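Local coordinates for uncharacterized protein AF_0924 (Archaeoglobus fulgidus, PDB 3DT5), which is of unknown function, the piece described being the C-terminal domain of what is probably a membrane protein, at residues 19-31 with 101-115. Numbering follows the deposited sequence.
Sequences IEDRLEKFYIPLI and LWEEFLEVLKEYYTL. With EDO (1,2-ethanediol), chain C.
With CG anti to the carbonyl carbon (chi1 -72°), the Y27 ring drops among L101, E104, F105 and V108 as a knob into a hole, and F105, its CG anti to the backbone N, lays one face under I31. The evidence for a CH-pi contact there is I31 CD1 standing 3.7 Å from the F105 ring centroid, 27° off the ring normal. L109 CG backs the opposite face, probably limiting how far the phenyl can tip. Reciprocal knobs, L23 among F105, V108, L109 and Y112, and V108 among I19, R22, L23 and Y27, mark knobs-into-holes packing of two roughly antiparallel helices (146°) whose axes approach to 10.2 Å. V108 CG1 meets L23 CD2 at 3.5 Å, while V108 CG2 lies over one face of the R22 guanidinium.

Y27 OH donates to E104 OE2 at 2.5 Å, reaching the anti side well out of the carboxylate plane; G59 N bonds to both oxygens, and L62 N to E104 OE1. R22 NE bonds L57 O, while NH1 and NH2 both hold O2 of a 1,2-ethanediol, probably from the crystallisation liquor. Y112 OH donates to E20 OE2 (2.9 Å). A phenylalanine in place of Y27 would probably leave E104 OE2 without its cross-helix donor and G59 N without one of its acceptors. Hydrophobic interlocking thus joins helices 16-35 and 88-116, and E104 links the start of helix 60-65 to the pair.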
# COMPACT_ATOMS: atom_id res chain seq x y z
N ILE A 19 10.56 1.53 -13.58
CA ILE A 19 9.59 0.58 -13.05
C ILE A 19 10.01 0.04 -11.66
O ILE A 19 9.17 -0.07 -10.76
CB ILE A 19 9.25 -0.47 -14.12
CG1 ILE A 19 8.12 -1.40 -13.68
CG2 ILE A 19 10.48 -1.24 -14.59
CD1 ILE A 19 7.12 -1.57 -14.87
N GLU A 20 11.31 -0.20 -11.47
CA GLU A 20 11.85 -0.60 -10.16
C GLU A 20 11.56 0.46 -9.08
O GLU A 20 11.23 0.10 -7.96
CB GLU A 20 13.36 -0.89 -10.24
CG GLU A 20 13.74 -2.25 -10.90
CD GLU A 20 15.24 -2.38 -11.30
OE1 GLU A 20 16.06 -1.53 -10.91
OE2 GLU A 20 15.60 -3.35 -12.03
N ASP A 21 11.67 1.75 -9.43
CA ASP A 21 11.38 2.85 -8.48
C ASP A 21 9.90 2.84 -8.05
O ASP A 21 9.61 3.10 -6.89
CB ASP A 21 11.70 4.24 -9.03
CG ASP A 21 13.19 4.51 -9.16
OD1 ASP A 21 13.99 3.74 -8.59
OD2 ASP A 21 13.56 5.49 -9.83
N ARG A 22 8.98 2.57 -8.97
CA ARG A 22 7.58 2.47 -8.60
C ARG A 22 7.40 1.34 -7.57
O ARG A 22 6.73 1.54 -6.54
CB ARG A 22 6.68 2.25 -9.84
CG ARG A 22 6.73 3.37 -10.89
CD ARG A 22 5.69 3.01 -11.99
NE ARG A 22 4.32 3.28 -11.53
CZ ARG A 22 3.21 2.76 -12.04
NH1 ARG A 22 3.22 1.99 -13.13
NH2 ARG A 22 2.04 3.08 -11.50
N LEU A 23 7.91 0.14 -7.86
CA LEU A 23 7.81 -0.99 -6.93
C LEU A 23 8.47 -0.69 -5.59
O LEU A 23 7.88 -0.93 -4.52
CB LEU A 23 8.43 -2.26 -7.53
CG LEU A 23 7.71 -2.76 -8.79
CD1 LEU A 23 8.55 -3.88 -9.44
CD2 LEU A 23 6.29 -3.27 -8.47
N GLU A 24 9.69 -0.18 -5.63
CA GLU A 24 10.46 -0.05 -4.41
C GLU A 24 10.07 1.16 -3.58
O GLU A 24 10.24 1.15 -2.37
CB GLU A 24 11.96 0.01 -4.68
CG GLU A 24 12.54 -1.32 -5.18
CD GLU A 24 14.01 -1.19 -5.60
OE1 GLU A 24 14.63 -0.11 -5.38
OE2 GLU A 24 14.56 -2.19 -6.13
N LYS A 25 9.59 2.23 -4.21
CA LYS A 25 9.37 3.47 -3.44
C LYS A 25 7.88 3.64 -3.14
O LYS A 25 7.51 4.48 -2.33
CB LYS A 25 9.91 4.72 -4.18
CG LYS A 25 11.48 4.72 -4.36
CD LYS A 25 11.87 5.95 -5.18
CE LYS A 25 13.35 6.02 -5.37
NZ LYS A 25 13.80 7.46 -5.32
N PHE A 26 7.03 2.89 -3.82
CA PHE A 26 5.59 3.08 -3.64
C PHE A 26 4.88 1.77 -3.29
O PHE A 26 4.42 1.62 -2.17
CB PHE A 26 4.93 3.75 -4.88
CG PHE A 26 3.45 4.02 -4.66
CD1 PHE A 26 3.03 5.21 -4.04
CD2 PHE A 26 2.52 3.06 -4.97
CE1 PHE A 26 1.67 5.47 -3.77
CE2 PHE A 26 1.13 3.28 -4.71
CZ PHE A 26 0.73 4.48 -4.10
N TYR A 27 4.84 0.82 -4.23
CA TYR A 27 3.99 -0.37 -4.04
C TYR A 27 4.43 -1.21 -2.85
O TYR A 27 3.64 -1.52 -1.97
CB TYR A 27 3.95 -1.22 -5.31
CG TYR A 27 3.14 -0.52 -6.37
CD1 TYR A 27 1.74 -0.48 -6.29
CD2 TYR A 27 3.77 0.21 -7.37
CE1 TYR A 27 0.98 0.25 -7.24
CE2 TYR A 27 3.03 0.95 -8.32
CZ TYR A 27 1.64 0.94 -8.25
OH TYR A 27 0.88 1.64 -9.14
N ILE A 28 5.70 -1.60 -2.83
CA ILE A 28 6.19 -2.48 -1.76
C ILE A 28 6.09 -1.83 -0.37
O ILE A 28 5.55 -2.44 0.55
CB ILE A 28 7.61 -3.02 -2.08
CG1 ILE A 28 7.52 -3.92 -3.33
CG2 ILE A 28 8.23 -3.78 -0.82
CD1 ILE A 28 8.85 -4.26 -3.97
N PRO A 29 6.60 -0.58 -0.18
CA PRO A 29 6.43 -0.03 1.17
C PRO A 29 4.98 0.13 1.60
O PRO A 29 4.68 -0.10 2.76
CB PRO A 29 7.14 1.34 1.14
CG PRO A 29 7.64 1.51 -0.22
CD PRO A 29 7.40 0.29 -1.06
N LEU A 30 4.07 0.54 0.70
CA LEU A 30 2.69 0.77 1.15
C LEU A 30 2.01 -0.58 1.46
O LEU A 30 1.25 -0.70 2.47
CB LEU A 30 1.89 1.49 0.03
CG LEU A 30 0.49 1.98 0.47
CD1 LEU A 30 0.60 2.93 1.71
CD2 LEU A 30 -0.15 2.73 -0.72
N ILE A 31 2.25 -1.57 0.59
CA ILE A 31 1.75 -2.94 0.87
C ILE A 31 2.25 -3.44 2.25
O ILE A 31 1.44 -3.96 3.07
CB ILE A 31 2.07 -3.95 -0.30
CG1 ILE A 31 1.25 -3.57 -1.56
CG2 ILE A 31 1.72 -5.41 0.11
CD1 ILE A 31 1.74 -4.27 -2.86
N LEU A 101 -4.64 -1.23 -4.85
CA LEU A 101 -3.18 -1.23 -4.76
C LEU A 101 -2.56 -2.61 -5.11
O LEU A 101 -1.57 -2.72 -5.86
CB LEU A 101 -2.79 -0.85 -3.33
CG LEU A 101 -1.31 -0.98 -2.87
CD1 LEU A 101 -0.49 0.08 -3.54
CD2 LEU A 101 -1.26 -0.80 -1.31
N TRP A 102 -3.16 -3.67 -4.56
CA TRP A 102 -2.67 -5.01 -4.80
C TRP A 102 -2.84 -5.36 -6.30
O TRP A 102 -1.91 -5.85 -6.95
CB TRP A 102 -3.41 -6.04 -3.94
CG TRP A 102 -2.84 -7.43 -4.19
CD1 TRP A 102 -3.40 -8.46 -4.94
CD2 TRP A 102 -1.56 -7.89 -3.76
NE1 TRP A 102 -2.53 -9.54 -4.95
CE2 TRP A 102 -1.40 -9.22 -4.24
CE3 TRP A 102 -0.54 -7.33 -2.96
CZ2 TRP A 102 -0.25 -9.97 -3.98
CZ3 TRP A 102 0.61 -8.10 -2.71
CH2 TRP A 102 0.73 -9.40 -3.22
N GLU A 103 -4.01 -5.11 -6.88
CA GLU A 103 -4.17 -5.37 -8.32
C GLU A 103 -3.14 -4.60 -9.17
O GLU A 103 -2.52 -5.17 -10.11
CB GLU A 103 -5.61 -5.09 -8.78
CG GLU A 103 -6.67 -6.01 -8.11
CD GLU A 103 -6.38 -7.52 -8.21
OE1 GLU A 103 -6.48 -8.25 -7.18
OE2 GLU A 103 -6.06 -8.00 -9.32
N GLU A 104 -2.94 -3.32 -8.87
CA GLU A 104 -1.92 -2.54 -9.63
C GLU A 104 -0.54 -3.12 -9.45
O GLU A 104 0.22 -3.21 -10.40
CB GLU A 104 -1.82 -1.07 -9.19
CG GLU A 104 -2.95 -0.23 -9.68
CD GLU A 104 -2.64 1.24 -9.71
OE1 GLU A 104 -3.47 1.92 -10.34
OE2 GLU A 104 -1.65 1.78 -9.10
N PHE A 105 -0.20 -3.44 -8.22
CA PHE A 105 1.10 -4.03 -7.90
C PHE A 105 1.36 -5.26 -8.76
O PHE A 105 2.42 -5.39 -9.32
CB PHE A 105 1.16 -4.37 -6.40
CG PHE A 105 2.37 -5.20 -5.99
CD1 PHE A 105 3.67 -4.73 -6.17
CD2 PHE A 105 2.18 -6.47 -5.43
CE1 PHE A 105 4.80 -5.50 -5.76
CE2 PHE A 105 3.31 -7.27 -5.03
CZ PHE A 105 4.61 -6.76 -5.18
N LEU A 106 0.42 -6.19 -8.83
CA LEU A 106 0.66 -7.40 -9.62
C LEU A 106 0.85 -7.05 -11.09
O LEU A 106 1.62 -7.71 -11.79
CB LEU A 106 -0.52 -8.35 -9.54
CG LEU A 106 -0.79 -8.99 -8.17
CD1 LEU A 106 -2.13 -9.75 -8.24
CD2 LEU A 106 0.37 -9.85 -7.70
N GLU A 107 0.14 -6.03 -11.58
CA GLU A 107 0.32 -5.65 -12.99
C GLU A 107 1.71 -5.02 -13.17
O GLU A 107 2.40 -5.30 -14.13
CB GLU A 107 -0.78 -4.68 -13.46
CG GLU A 107 -0.44 -4.15 -14.87
CD GLU A 107 -1.63 -3.56 -15.60
OE1 GLU A 107 -1.40 -2.79 -16.57
OE2 GLU A 107 -2.79 -3.85 -15.21
N VAL A 108 2.14 -4.17 -12.25
CA VAL A 108 3.47 -3.55 -12.39
C VAL A 108 4.55 -4.64 -12.30
O VAL A 108 5.54 -4.63 -13.06
CB VAL A 108 3.71 -2.41 -11.33
CG1 VAL A 108 5.14 -1.83 -11.46
CG2 VAL A 108 2.70 -1.27 -11.57
N LEU A 109 4.36 -5.61 -11.41
CA LEU A 109 5.30 -6.76 -11.38
C LEU A 109 5.36 -7.46 -12.77
O LEU A 109 6.45 -7.75 -13.27
CB LEU A 109 4.87 -7.79 -10.35
CG LEU A 109 5.42 -7.67 -8.96
CD1 LEU A 109 5.01 -8.94 -8.22
CD2 LEU A 109 6.96 -7.54 -9.05
N LYS A 110 4.18 -7.76 -13.34
CA LYS A 110 4.09 -8.41 -14.70
C LYS A 110 4.82 -7.57 -15.75
O LYS A 110 5.58 -8.10 -16.56
CB LYS A 110 2.65 -8.69 -15.17
CG LYS A 110 1.79 -9.60 -14.27
CD LYS A 110 0.40 -9.99 -14.92
CE LYS A 110 -0.83 -9.86 -13.92
NZ LYS A 110 -1.70 -8.52 -14.04
N GLU A 111 4.60 -6.26 -15.71
CA GLU A 111 5.26 -5.33 -16.61
C GLU A 111 6.79 -5.32 -16.44
O GLU A 111 7.55 -5.21 -17.43
CB GLU A 111 4.66 -3.93 -16.43
CG GLU A 111 3.18 -3.94 -16.84
CD GLU A 111 2.50 -2.60 -16.65
OE1 GLU A 111 2.80 -1.89 -15.64
OE2 GLU A 111 1.63 -2.26 -17.47
N TYR A 112 7.23 -5.41 -15.19
CA TYR A 112 8.64 -5.49 -14.90
C TYR A 112 9.27 -6.74 -15.55
O TYR A 112 10.33 -6.65 -16.17
CB TYR A 112 8.88 -5.54 -13.37
CG TYR A 112 10.36 -5.67 -13.09
CD1 TYR A 112 11.19 -4.55 -13.15
CD2 TYR A 112 10.95 -6.92 -12.87
CE1 TYR A 112 12.56 -4.65 -12.95
CE2 TYR A 112 12.33 -7.05 -12.67
CZ TYR A 112 13.12 -5.89 -12.71
OH TYR A 112 14.48 -5.95 -12.52
N TYR A 113 8.60 -7.89 -15.40
CA TYR A 113 9.09 -9.14 -15.97
C TYR A 113 8.97 -9.19 -17.49
O TYR A 113 9.79 -9.80 -18.15
CB TYR A 113 8.37 -10.34 -15.34
CG TYR A 113 8.55 -10.49 -13.84
CD1 TYR A 113 9.79 -10.34 -13.24
CD2 TYR A 113 7.45 -10.81 -13.03
CE1 TYR A 113 9.95 -10.49 -11.84
CE2 TYR A 113 7.58 -10.96 -11.65
CZ TYR A 113 8.82 -10.80 -11.06
OH TYR A 113 8.94 -10.97 -9.69
N THR A 114 7.93 -8.56 -18.04
CA THR A 114 7.77 -8.44 -19.49
C THR A 114 8.96 -7.72 -20.07
O THR A 114 9.49 -8.11 -21.11
CB THR A 114 6.49 -7.65 -19.84
OG1 THR A 114 5.37 -8.38 -19.35
CG2 THR A 114 6.32 -7.43 -21.37
N LEU A 115 9.35 -6.64 -19.39
CA LEU A 115 10.46 -5.81 -19.81
C LEU A 115 11.80 -6.49 -19.53
O LEU A 115 12.67 -6.49 -20.40
CB LEU A 115 10.39 -4.43 -19.12
CG LEU A 115 11.45 -3.38 -19.51
CD1 LEU A 115 11.29 -2.98 -20.98
CD2 LEU A 115 11.38 -2.13 -18.59
C1 EDO C . -0.15 -0.74 -13.22
O1 EDO C . -1.28 -0.77 -14.09
C2 EDO C . -0.26 0.55 -12.39
O2 EDO C . 0.23 1.60 -13.18